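Local coordinates for protein pectate lyase 1 (Juniperus ashei, PDB 1PXZ) that cleaves pectate weakly by elimination, as a calcium-dependent polysaccharide lyase with a parallel beta-helix core, and is the major allergen of cedar pollen, at residues Q148-A152 with D170-G174; L80-V86 with G105-R111; P224-M230 with Y245-N249; L118-H122 with A342-T346. The contacts are given in a common frame with arbitrary orientation. Residue numbers count along the deposited sequence, not the author numbering.

Contacts 1 to 3 join successive coils of one parallel beta-helix; contact 4 lays the C-terminal tail on it. Contact 2 is the most buried: strands 84-85 and 108-111 meet through backbone hydrogen bonds and apolar and aromatic side chains. Contact 1 touches it, since Ala152 O probably accepts a hydrogen bond from Leu108 N, but is only partly buried and built from aspartates and glycines at the probable calcium site. Contact 3, about 16 Å from contact 1 between centres, carries the predicted active-site Arg229 and has waters at its exposed end. Contact 4, also buried, combines valine packing on histidine with one serine hydrogen bond; its Leu118 and Leu121 pack on Leu108 of contact 2.

Contact 1: Q148-A152 with D170-G174; sequences QDGDA and DCSDG
The acidic site proposed by similarity to hold calcium lies here: Asp149 and Asp173, two of its probable ligands, come from neighbouring loops, with Asp149 OD2 and Asp173 OD1 4.0 Å apart. The crowding of like charge is consistent with a cation site; no calcium is part of these coordinates. Both segments are irregular, with Gly150 CA 5.1 Å from Ser172 CA and Asp151 CA 4.5 Å from Gly174 CA. Gly150 (phi/psi -79/61) centres an inverse gamma turn, closed weakly by Asp151 N to Asp149 O at 2.9 Å. Gly150 N donates to Asp173 OD2 (2.8 Å) and Gly150 O accepts from Asp173 N (3.1 Å), so Asp173 (-120/-97, chi1 m) is held by both backbone and carboxylate. A CB on Gly150 would clash with Ser172 OG, which lies 3.2 Å from Gly150 CA and itself donates to Asp173 OD2 at 3.0 Å. These are adjacent coils of a parallel beta-helix, leading into strands 153-156 and 174-179, and the ladder begins with Ala152 N to Gly174 O at 3.0 Å. Asp151, chi1 m, folds its carboxylate over to take Gly174 N on Asp151 OD1 at 2.6 Å, against which a CB on Gly174 would be tight; Asp177, the third probable calcium ligand, is nearby. The small methyl of Ala152 fits beside Cys171, its CB 4.0 Å from Cys171 SG.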
loop_
_atom_site.group_PDB
_atom_site.type_symbol
_atom_site.label_atom_id
_atom_site.label_comp_id
_atom_site.label_asym_id
_atom_site.label_seq_id
_atom_site.Cartn_x
_atom_site.Cartn_y
_atom_site.Cartn_z
ATOM N N GLN A 148 4.601 18.215 5.061
ATOM C CA GLN A 148 3.981 17.153 4.263
ATOM C C GLN A 148 2.616 16.724 4.801
ATOM O O GLN A 148 2.354 16.790 5.989
ATOM C CB GLN A 148 4.838 15.886 4.233
ATOM C CG GLN A 148 6.304 16.068 3.909
ATOM C CD GLN A 148 6.494 16.479 2.461
ATOM O OE1 GLN A 148 7.123 17.502 2.198
ATOM N NE2 GLN A 148 5.944 15.662 1.571
ATOM N N ASP A 149 1.752 16.225 3.912
ATOM C CA ASP A 149 0.471 15.669 4.341
ATOM C C ASP A 149 0.672 14.542 5.353
ATOM O O ASP A 149 1.685 13.851 5.330
ATOM C CB ASP A 149 -0.308 15.128 3.142
ATOM C CG ASP A 149 -1.073 16.190 2.378
ATOM O OD1 ASP A 149 -0.870 17.395 2.636
ATOM O OD2 ASP A 149 -1.892 15.804 1.511
ATOM N N GLY A 150 -0.302 14.347 6.220
ATOM C CA GLY A 150 -0.356 13.270 7.182
ATOM C C GLY A 150 -0.794 11.947 6.574
ATOM O O GLY A 150 -1.820 11.382 6.959
ATOM N N ASP A 151 -0.007 11.462 5.623
ATOM C CA ASP A 151 -0.234 10.174 4.991
ATOM C C ASP A 151 0.515 9.090 5.744
ATOM O O ASP A 151 1.626 9.341 6.223
ATOM C CB ASP A 151 0.243 10.156 3.537
ATOM C CG ASP A 151 -0.455 11.163 2.645
ATOM O OD1 ASP A 151 -1.641 11.452 2.882
ATOM O OD2 ASP A 151 0.186 11.683 1.708
ATOM N N ALA A 152 -0.045 7.893 5.828
ATOM C CA ALA A 152 0.696 6.839 6.522
ATOM C C ALA A 152 1.933 6.404 5.740
ATOM O O ALA A 152 3.006 6.194 6.282
ATOM C CB ALA A 152 -0.197 5.631 6.771
ATOM N N ASP A 170 -7.086 5.808 10.434
ATOM C CA ASP A 170 -7.197 7.071 11.129
ATOM C C ASP A 170 -6.017 8.001 10.956
ATOM O O ASP A 170 -5.418 8.415 11.959
ATOM C CB ASP A 170 -7.352 6.735 12.631
ATOM C CG ASP A 170 -7.725 7.949 13.467
ATOM O OD1 ASP A 170 -8.290 8.913 12.906
ATOM O OD2 ASP A 170 -7.420 7.914 14.677
ATOM N N CYS A 171 -5.677 8.345 9.717
ATOM C CA CYS A 171 -4.656 9.364 9.499
ATOM C C CYS A 171 -5.281 10.669 9.047
ATOM O O CYS A 171 -6.465 10.695 8.699
ATOM C CB CYS A 171 -3.629 8.862 8.462
ATOM S SG CYS A 171 -2.650 7.559 9.282
ATOM N N SER A 172 -4.505 11.761 9.042
ATOM C CA SER A 172 -5.173 13.028 8.713
ATOM C C SER A 172 -5.466 13.122 7.226
ATOM O O SER A 172 -6.492 13.708 6.863
ATOM C CB SER A 172 -4.345 14.225 9.193
ATOM O OG SER A 172 -3.083 14.240 8.548
ATOM N N ASP A 173 -4.624 12.563 6.364
ATOM C CA ASP A 173 -4.891 12.707 4.923
ATOM C C ASP A 173 -5.077 11.348 4.283
ATOM O O ASP A 173 -6.191 10.822 4.368
ATOM C CB ASP A 173 -3.759 13.493 4.260
ATOM C CG ASP A 173 -3.756 14.910 4.833
ATOM O OD1 ASP A 173 -4.621 15.701 4.396
ATOM O OD2 ASP A 173 -2.916 15.221 5.701
ATOM N N GLY A 174 -4.056 10.754 3.666
ATOM C CA GLY A 174 -4.261 9.432 3.085
ATOM C C GLY A 174 -3.601 8.306 3.853
ATOM O O GLY A 174 -2.802 8.499 4.769
#

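Contact 2: L80-V86 with G105-R111; sequences LKMPLYV and GPCLFMR
Tyr85 lays its ring over Phe109, with Phe109 CB 3.9 Å from the Tyr85 ring centroid in a CH-pi contact. The rings meet obliquely, centroids 5.5 Å apart and planes at 42°, both chi1 m. Phe109 receives Pro83 CB over a face, 3.8 Å from its ring centroid. The backbones run parallel in register, Leu84 beside Leu108 (CA-CA 5.1 Å) and Tyr85 beside Phe109 (CA-CA 4.7 Å). Leu84 N donates to Cys107 O (3.0 Å), Phe109 N to Leu84 O (2.9 Å) and Val86 N to Phe109 O (2.9 Å), the ladder of a parallel beta-helix. On the other face Leu84 and Leu108 pack, CD2 to CD2 at 3.6 Å, aliphatic chains filling the interior. Pro106 CG lies 3.3 Å from Met82 C and 4.0 Å from Pro83 CD, compact rings between the two loops. Water 1 joins Leu80 N (2.7 Å) to Pro106 O (2.8 Å); water 2 joins Val86 O (3.0 Å) to Arg111 N (2.9 Å). Cys107 is disulfide-bonded to Cys126, and residues 80-83 fall in an IgE-binding region. Strand 84-85 is outermost in its sheet; helix 58-63 covers Leu84, strand 153-156 continues the sheet beyond 108-111, and strand 114-119 packs against Leu108 and Met110.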
loop_
_atom_site.group_PDB
_atom_site.type_symbol
_atom_site.label_atom_id
_atom_site.label_comp_id
_atom_site.label_asym_id
_atom_site.label_seq_id
_atom_site.Cartn_x
_atom_site.Cartn_y
_atom_site.Cartn_z
ATOM N N LEU A 80 7.376 9.888 15.566
ATOM C CA LEU A 80 8.487 10.542 14.869
ATOM C C LEU A 80 8.416 12.055 14.945
ATOM O O LEU A 80 7.334 12.647 15.055
ATOM C CB LEU A 80 8.516 10.097 13.403
ATOM C CG LEU A 80 8.706 8.601 13.172
ATOM C CD1 LEU A 80 8.340 8.257 11.735
ATOM C CD2 LEU A 80 10.136 8.181 13.476
ATOM N N LYS A 81 9.574 12.719 14.850
ATOM C CA LYS A 81 9.577 14.169 14.969
ATOM C C LYS A 81 9.520 14.859 13.606
ATOM O O LYS A 81 9.160 16.029 13.537
ATOM C CB LYS A 81 10.825 14.677 15.682
ATOM C CG LYS A 81 10.960 14.280 17.149
ATOM C CD LYS A 81 12.095 15.083 17.760
ATOM C CE LYS A 81 12.206 14.890 19.261
ATOM N NZ LYS A 81 12.277 13.463 19.657
ATOM N N MET A 82 9.905 14.124 12.567
ATOM C CA MET A 82 9.860 14.604 11.197
ATOM C C MET A 82 9.512 13.441 10.264
ATOM O O MET A 82 9.595 12.295 10.715
ATOM C CB MET A 82 11.203 15.215 10.791
ATOM C CG MET A 82 11.521 16.520 11.526
ATOM S SD MET A 82 10.460 17.893 11.047
ATOM C CE MET A 82 11.080 18.237 9.399
ATOM N N PRO A 83 9.144 13.690 9.024
ATOM C CA PRO A 83 8.909 12.566 8.095
ATOM C C PRO A 83 10.094 11.607 8.073
ATOM O O PRO A 83 11.251 12.024 8.096
ATOM C CB PRO A 83 8.796 13.286 6.747
ATOM C CG PRO A 83 8.218 14.624 7.105
ATOM C CD PRO A 83 8.930 15.002 8.391
ATOM N N LEU A 84 9.849 10.307 8.096
ATOM C CA LEU A 84 10.943 9.350 8.039
ATOM C C LEU A 84 11.130 8.920 6.591
ATOM O O LEU A 84 10.240 8.236 6.079
ATOM C CB LEU A 84 10.627 8.136 8.893
ATOM C CG LEU A 84 11.559 6.933 8.735
ATOM C CD1 LEU A 84 13.015 7.341 8.901
ATOM C CD2 LEU A 84 11.179 5.849 9.736
ATOM N N TYR A 85 12.242 9.328 5.998
ATOM C CA TYR A 85 12.590 8.848 4.668
ATOM C C TYR A 85 13.318 7.515 4.783
ATOM O O TYR A 85 14.313 7.409 5.504
ATOM C CB TYR A 85 13.453 9.894 3.964
ATOM C CG TYR A 85 12.568 11.021 3.495
ATOM C CD1 TYR A 85 11.945 10.926 2.259
ATOM C CD2 TYR A 85 12.377 12.133 4.298
ATOM C CE1 TYR A 85 11.128 11.943 1.809
ATOM C CE2 TYR A 85 11.557 13.151 3.845
ATOM C CZ TYR A 85 10.945 13.049 2.616
ATOM O OH TYR A 85 10.129 14.068 2.169
ATOM N N VAL A 86 12.794 6.516 4.091
ATOM C CA VAL A 86 13.300 5.155 4.140
ATOM C C VAL A 86 14.162 4.900 2.900
ATOM O O VAL A 86 13.682 5.009 1.759
ATOM C CB VAL A 86 12.187 4.096 4.214
ATOM C CG1 VAL A 86 12.804 2.690 4.210
ATOM C CG2 VAL A 86 11.296 4.235 5.444
ATOM N N GLY A 105 2.491 12.085 15.058
ATOM C CA GLY A 105 3.638 12.572 14.301
ATOM C C GLY A 105 3.508 12.167 12.836
ATOM O O GLY A 105 2.557 11.462 12.491
ATOM N N PRO A 106 4.440 12.613 12.004
ATOM C CA PRO A 106 4.507 12.206 10.603
ATOM C C PRO A 106 4.932 10.736 10.505
ATOM O O PRO A 106 5.384 10.159 11.481
ATOM C CB PRO A 106 5.579 13.101 9.981
ATOM C CG PRO A 106 6.335 13.677 11.122
ATOM C CD PRO A 106 5.492 13.588 12.357
ATOM N N CYS A 107 4.762 10.151 9.311
ATOM C CA CYS A 107 4.993 8.714 9.165
ATOM C C CYS A 107 6.014 8.414 8.086
ATOM O O CYS A 107 7.082 9.056 8.091
ATOM C CB CYS A 107 3.622 8.031 8.958
ATOM S SG CYS A 107 2.651 8.150 10.505
ATOM N N LEU A 108 5.744 7.487 7.179
ATOM C CA LEU A 108 6.776 6.912 6.323
ATOM C C LEU A 108 6.752 7.444 4.893
ATOM O O LEU A 108 5.688 7.571 4.274
ATOM C CB LEU A 108 6.635 5.385 6.222
ATOM C CG LEU A 108 6.655 4.635 7.567
ATOM C CD1 LEU A 108 6.459 3.146 7.336
ATOM C CD2 LEU A 108 7.938 4.946 8.321
ATOM N N PHE A 109 7.961 7.737 4.422
ATOM C CA PHE A 109 8.166 8.380 3.139
ATOM C C PHE A 109 9.248 7.648 2.355
ATOM O O PHE A 109 10.266 7.239 2.893
ATOM C CB PHE A 109 8.573 9.857 3.304
ATOM C CG PHE A 109 7.459 10.747 3.839
ATOM C CD1 PHE A 109 7.075 10.701 5.172
ATOM C CD2 PHE A 109 6.803 11.624 2.994
ATOM C CE1 PHE A 109 6.053 11.480 5.689
ATOM C CE2 PHE A 109 5.776 12.411 3.489
ATOM C CZ PHE A 109 5.414 12.346 4.817
ATOM N N MET A 110 9.006 7.490 1.061
ATOM C CA MET A 110 10.025 6.925 0.176
ATOM C C MET A 110 10.123 7.808 -1.063
ATOM O O MET A 110 9.089 8.104 -1.688
ATOM C CB MET A 110 9.677 5.486 -0.200
ATOM C CG MET A 110 9.872 4.490 0.949
ATOM S SD MET A 110 8.718 3.119 0.755
ATOM C CE MET A 110 7.203 3.927 1.322
ATOM N N ARG A 111 11.337 8.240 -1.400
ATOM C CA ARG A 111 11.440 9.137 -2.561
ATOM C C ARG A 111 12.660 8.762 -3.393
ATOM O O ARG A 111 13.788 8.726 -2.906
ATOM C CB ARG A 111 11.503 10.598 -2.131
ATOM C CG ARG A 111 11.631 11.566 -3.297
ATOM C CD ARG A 111 12.561 12.714 -2.923
ATOM N NE ARG A 111 12.071 13.458 -1.774
ATOM C CZ ARG A 111 12.806 14.179 -0.937
ATOM N NH1 ARG A 111 14.118 14.269 -1.117
ATOM N NH2 ARG A 111 12.227 14.811 0.077
HETATM O O HOH W 1 5.214 9.321 14.115
HETATM O O HOH W 2 13.396 7.716 0.578
#

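Contact 3: P224-M230 with Y245-N249; sequences PNAGQRM and YDPWN
Pro224, preceded by a cis peptide bond, opens with its CD 3.5 Å from Asp246 OD2; its ring nitrogen carries no hydrogen. At Asn225 the backbone turns through positive phi (57/37), which asparagine tolerates, and its N donates to water 3 (2.9 Å), which donates to Pro247 O (2.7 Å). Ala226 begins a short strand: water 5 donates to Ala226 O and Pro247 O, each at 2.8 Å, supplying the protons that join two carbonyl acceptors, while Trp248 CA makes a CA-H...O contact with Ala226 O at 3.4 Å. Direct bonding comes at Gly227, whose O accepts Asn249 N at 2.9 Å, the CA atoms 4.5 Å apart; a CB here would clash with the amide end of Gln228. After Arg229 (65/62), the predicted active-site residue, Met230, chi1 m and chi2 t, reaches inward with CB 3.7 Å from Tyr245 CE2 and CE 4.0 Å from Trp248 CB, and its O accepts the Tyr245 hydroxyl, OH to O 2.8 Å. The segment spans the junction of two IgE-binding regions. In this parallel beta-helix the contact joins successive coils: the Tyr245 ring stacks on Phe222 of strand 221-222, Trp248 NE1 hydrogen-bonds Lys276 O, and Met230 packs on Val198 of strand 198-201.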
loop_
_atom_site.group_PDB
_atom_site.type_symbol
_atom_site.label_atom_id
_atom_site.label_comp_id
_atom_site.label_asym_id
_atom_site.label_seq_id
_atom_site.Cartn_x
_atom_site.Cartn_y
_atom_site.Cartn_z
ATOM N N PRO A 224 -13.867 -2.110 8.289
ATOM C CA PRO A 224 -15.002 -1.200 8.234
ATOM C C PRO A 224 -14.683 0.289 8.333
ATOM O O PRO A 224 -13.569 0.647 8.715
ATOM C CB PRO A 224 -15.799 -1.528 9.516
ATOM C CG PRO A 224 -15.245 -2.794 10.044
ATOM C CD PRO A 224 -13.819 -2.863 9.571
ATOM N N ASN A 225 -15.680 1.099 8.000
ATOM C CA ASN A 225 -15.561 2.538 8.094
ATOM C C ASN A 225 -14.403 3.094 7.280
ATOM O O ASN A 225 -13.740 4.062 7.687
ATOM C CB ASN A 225 -15.356 2.950 9.565
ATOM C CG ASN A 225 -16.468 2.415 10.452
ATOM O OD1 ASN A 225 -16.225 1.839 11.523
ATOM N ND2 ASN A 225 -17.690 2.617 9.971
ATOM N N ALA A 226 -14.184 2.493 6.111
ATOM C CA ALA A 226 -13.303 3.123 5.124
ATOM C C ALA A 226 -14.159 3.935 4.168
ATOM O O ALA A 226 -15.201 3.443 3.717
ATOM C CB ALA A 226 -12.474 2.039 4.473
ATOM N N GLY A 227 -13.785 5.175 3.878
ATOM C CA GLY A 227 -14.652 6.108 3.175
ATOM C C GLY A 227 -14.653 5.925 1.675
ATOM O O GLY A 227 -15.713 5.700 1.083
ATOM N N GLN A 228 -13.489 6.055 1.036
ATOM C CA GLN A 228 -13.449 5.948 -0.429
ATOM C C GLN A 228 -12.012 5.864 -0.920
ATOM O O GLN A 228 -11.086 5.774 -0.083
ATOM C CB GLN A 228 -14.182 7.157 -1.006
ATOM C CG GLN A 228 -13.449 8.470 -0.792
ATOM C CD GLN A 228 -13.957 9.288 0.371
ATOM O OE1 GLN A 228 -13.454 10.371 0.676
ATOM N NE2 GLN A 228 -14.983 8.827 1.068
ATOM N N ARG A 229 -11.759 5.873 -2.222
ATOM C CA ARG A 229 -10.424 5.772 -2.799
ATOM C C ARG A 229 -9.764 4.435 -2.503
ATOM O O ARG A 229 -8.710 4.339 -1.855
ATOM C CB ARG A 229 -9.510 6.871 -2.267
ATOM C CG ARG A 229 -10.020 8.278 -2.585
ATOM C CD ARG A 229 -8.964 9.296 -2.172
ATOM N NE ARG A 229 -9.348 10.655 -2.556
ATOM C CZ ARG A 229 -8.523 11.689 -2.424
ATOM N NH1 ARG A 229 -7.310 11.481 -1.924
ATOM N NH2 ARG A 229 -8.939 12.887 -2.798
ATOM N N MET A 230 -10.368 3.352 -2.986
ATOM C CA MET A 230 -9.852 2.028 -2.638
ATOM C C MET A 230 -9.668 1.127 -3.847
ATOM O O MET A 230 -10.239 0.036 -3.911
ATOM C CB MET A 230 -10.799 1.338 -1.630
ATOM C CG MET A 230 -10.821 2.128 -0.309
ATOM S SD MET A 230 -11.983 1.384 0.847
ATOM C CE MET A 230 -13.436 2.393 0.580
ATOM N N TYR A 245 -14.466 -5.944 0.651
ATOM C CA TYR A 245 -14.893 -4.590 0.936
ATOM C C TYR A 245 -16.131 -4.582 1.849
ATOM O O TYR A 245 -17.163 -5.127 1.465
ATOM C CB TYR A 245 -15.239 -3.800 -0.331
ATOM C CG TYR A 245 -14.117 -3.462 -1.283
ATOM C CD1 TYR A 245 -13.620 -4.481 -2.116
ATOM C CD2 TYR A 245 -13.564 -2.196 -1.378
ATOM C CE1 TYR A 245 -12.596 -4.197 -2.998
ATOM C CE2 TYR A 245 -12.535 -1.896 -2.269
ATOM C CZ TYR A 245 -12.070 -2.931 -3.068
ATOM O OH TYR A 245 -11.043 -2.689 -3.963
ATOM N N ASP A 246 -16.010 -3.950 3.006
ATOM C CA ASP A 246 -17.120 -3.533 3.847
ATOM C C ASP A 246 -17.806 -2.318 3.234
ATOM O O ASP A 246 -17.253 -1.717 2.327
ATOM C CB ASP A 246 -16.638 -3.136 5.253
ATOM C CG ASP A 246 -16.180 -4.328 6.062
ATOM O OD1 ASP A 246 -16.934 -5.337 6.120
ATOM O OD2 ASP A 246 -15.072 -4.284 6.659
ATOM N N PRO A 247 -18.999 -1.941 3.683
ATOM C CA PRO A 247 -19.643 -0.731 3.179
ATOM C C PRO A 247 -18.757 0.510 3.269
ATOM O O PRO A 247 -18.286 0.833 4.355
ATOM C CB PRO A 247 -20.876 -0.590 4.095
ATOM C CG PRO A 247 -21.194 -2.007 4.482
ATOM C CD PRO A 247 -19.846 -2.691 4.636
ATOM N N TRP A 248 -18.584 1.162 2.124
ATOM C CA TRP A 248 -17.858 2.392 1.887
ATOM C C TRP A 248 -18.758 3.580 2.218
ATOM O O TRP A 248 -19.919 3.330 2.577
ATOM C CB TRP A 248 -17.401 2.518 0.428
ATOM C CG TRP A 248 -18.474 2.184 -0.584
ATOM C CD1 TRP A 248 -19.358 3.031 -1.173
ATOM C CD2 TRP A 248 -18.750 0.880 -1.109
ATOM N NE1 TRP A 248 -20.194 2.348 -2.050
ATOM C CE2 TRP A 248 -19.824 1.026 -2.016
ATOM C CE3 TRP A 248 -18.191 -0.384 -0.896
ATOM C CZ2 TRP A 248 -20.351 -0.060 -2.713
ATOM C CZ3 TRP A 248 -18.717 -1.472 -1.594
ATOM C CH2 TRP A 248 -19.784 -1.283 -2.486
ATOM N N ASN A 249 -18.272 4.796 2.050
ATOM C CA ASN A 249 -19.054 5.993 2.352
ATOM C C ASN A 249 -19.487 6.731 1.095
ATOM O O ASN A 249 -20.599 7.268 1.112
ATOM C CB ASN A 249 -18.268 7.000 3.200
ATOM C CG ASN A 249 -19.118 8.131 3.746
ATOM O OD1 ASN A 249 -18.780 9.318 3.663
ATOM N ND2 ASN A 249 -20.261 7.783 4.332
HETATM O O HOH W 3 -18.087 -0.081 6.941
HETATM O O HOH W 4 -15.551 0.445 4.771
HETATM O O HOH W 5 -17.445 3.319 5.441
#

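Contact 4: L118-H122 with A342-T346; sequences LHSLH and AGVVT
Strand 114-119 ends at His119, and the chain bends at Ser120 through positive phi (59/44) between two strands of the parallel beta-helix; facing it, the C-terminal tail 342-346 runs extended at Val344 (-61/152) and Val345 (-77/135). The closest CA pair is Ser120 and Val344, 4.3 Å apart. Gly343, at 95/-176, takes up angles at which a CB would jam against the preceding carbonyl. The tail thus returns from more than two hundred residues later to cover a coil turn, and His165 and Ser167 of the next coil hold it through Gly343 O and Val344 N. Val344 points toward the turn: its CG1 sits 3.5 Å from Leu121 O and 3.8 Å from the centroid of the His122 ring, nearly on the ring normal, a CH-pi contact between a methyl of the beta-branched valine and the flat face. The His122 ring also stacks with His100. Val345, chi1 t, brings CG2 to 4.1 Å from His119 NE2, while His119 ND1 hydrogen-bonds Asp164 OD2. The small hydroxyl of Ser120, chi1 t, suits the close approach: Ser120 OG accepts Val345 N at 3.0 Å and lies 3.1 Å from water 6, which donates to Val345 O at 2.9 Å.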
loop_
_atom_site.group_PDB
_atom_site.type_symbol
_atom_site.label_atom_id
_atom_site.label_comp_id
_atom_site.label_asym_id
_atom_site.label_seq_id
_atom_site.Cartn_x
_atom_site.Cartn_y
_atom_site.Cartn_z
ATOM N N LEU A 118 7.530 -3.029 3.387
ATOM C CA LEU A 118 6.996 -2.566 4.673
ATOM C C LEU A 118 5.995 -3.624 5.109
ATOM O O LEU A 118 5.016 -3.813 4.397
ATOM C CB LEU A 118 6.336 -1.210 4.581
ATOM C CG LEU A 118 7.209 -0.061 4.066
ATOM C CD1 LEU A 118 6.366 1.176 3.831
ATOM C CD2 LEU A 118 8.349 0.230 5.049
ATOM N N HIS A 119 6.251 -4.285 6.228
ATOM C CA HIS A 119 5.437 -5.431 6.569
ATOM C C HIS A 119 5.120 -5.514 8.063
ATOM O O HIS A 119 6.018 -5.347 8.888
ATOM C CB HIS A 119 6.210 -6.666 6.136
ATOM C CG HIS A 119 5.701 -7.992 6.579
ATOM N ND1 HIS A 119 4.739 -8.689 5.871
ATOM C CD2 HIS A 119 6.041 -8.776 7.631
ATOM C CE1 HIS A 119 4.495 -9.845 6.496
ATOM N NE2 HIS A 119 5.270 -9.915 7.568
ATOM N N SER A 120 3.870 -5.795 8.341
ATOM C CA SER A 120 3.322 -6.082 9.666
ATOM C C SER A 120 3.526 -4.956 10.672
ATOM O O SER A 120 3.850 -5.173 11.852
ATOM C CB SER A 120 3.902 -7.415 10.156
ATOM O OG SER A 120 3.134 -7.929 11.229
ATOM N N LEU A 121 3.268 -3.748 10.192
ATOM C CA LEU A 121 3.265 -2.549 11.013
ATOM C C LEU A 121 1.849 -2.040 11.268
ATOM O O LEU A 121 0.943 -2.129 10.433
ATOM C CB LEU A 121 4.036 -1.406 10.346
ATOM C CG LEU A 121 5.453 -1.726 9.875
ATOM C CD1 LEU A 121 6.035 -0.581 9.061
ATOM C CD2 LEU A 121 6.303 -2.080 11.102
ATOM N N HIS A 122 1.680 -1.454 12.457
ATOM C CA HIS A 122 0.466 -0.663 12.674
ATOM C C HIS A 122 0.779 0.800 12.375
ATOM O O HIS A 122 1.747 1.316 12.969
ATOM C CB HIS A 122 -0.005 -0.745 14.109
ATOM C CG HIS A 122 -0.267 -2.102 14.666
ATOM N ND1 HIS A 122 -1.564 -2.585 14.754
ATOM C CD2 HIS A 122 0.547 -3.056 15.181
ATOM C CE1 HIS A 122 -1.529 -3.794 15.293
ATOM N NE2 HIS A 122 -0.270 -4.106 15.561
ATOM N N ALA A 342 -5.818 -10.558 6.909
ATOM C CA ALA A 342 -5.351 -9.221 6.534
ATOM C C ALA A 342 -4.933 -8.410 7.765
ATOM O O ALA A 342 -5.494 -8.602 8.849
ATOM C CB ALA A 342 -6.398 -8.441 5.765
ATOM N N GLY A 343 -3.981 -7.500 7.586
ATOM C CA GLY A 343 -3.541 -6.728 8.755
ATOM C C GLY A 343 -2.310 -7.391 9.360
ATOM O O GLY A 343 -1.756 -8.358 8.809
ATOM N N VAL A 344 -1.823 -6.873 10.487
ATOM C CA VAL A 344 -0.545 -7.376 10.988
ATOM C C VAL A 344 -0.580 -8.869 11.304
ATOM O O VAL A 344 -1.604 -9.449 11.635
ATOM C CB VAL A 344 -0.110 -6.608 12.250
ATOM C CG1 VAL A 344 0.003 -5.125 11.924
ATOM C CG2 VAL A 344 -1.077 -6.847 13.401
ATOM N N VAL A 345 0.583 -9.499 11.193
ATOM C CA VAL A 345 0.749 -10.902 11.539
ATOM C C VAL A 345 0.834 -11.105 13.046
ATOM O O VAL A 345 1.550 -10.377 13.750
ATOM C CB VAL A 345 2.039 -11.456 10.898
ATOM C CG1 VAL A 345 2.324 -12.869 11.368
ATOM C CG2 VAL A 345 1.930 -11.381 9.375
ATOM N N THR A 346 0.125 -12.105 13.569
ATOM C CA THR A 346 0.340 -12.365 15.000
ATOM C C THR A 346 0.649 -13.820 15.321
ATOM O O THR A 346 1.814 -14.225 15.113
ATOM C CB THR A 346 -0.878 -11.909 15.828
ATOM O OG1 THR A 346 -2.081 -12.191 15.111
ATOM C CG2 THR A 346 -0.814 -10.400 16.031
ATOM O OXT THR A 346 0.228 -14.658 13.529
HETATM O O HOH W 6 3.207 -8.014 14.284
#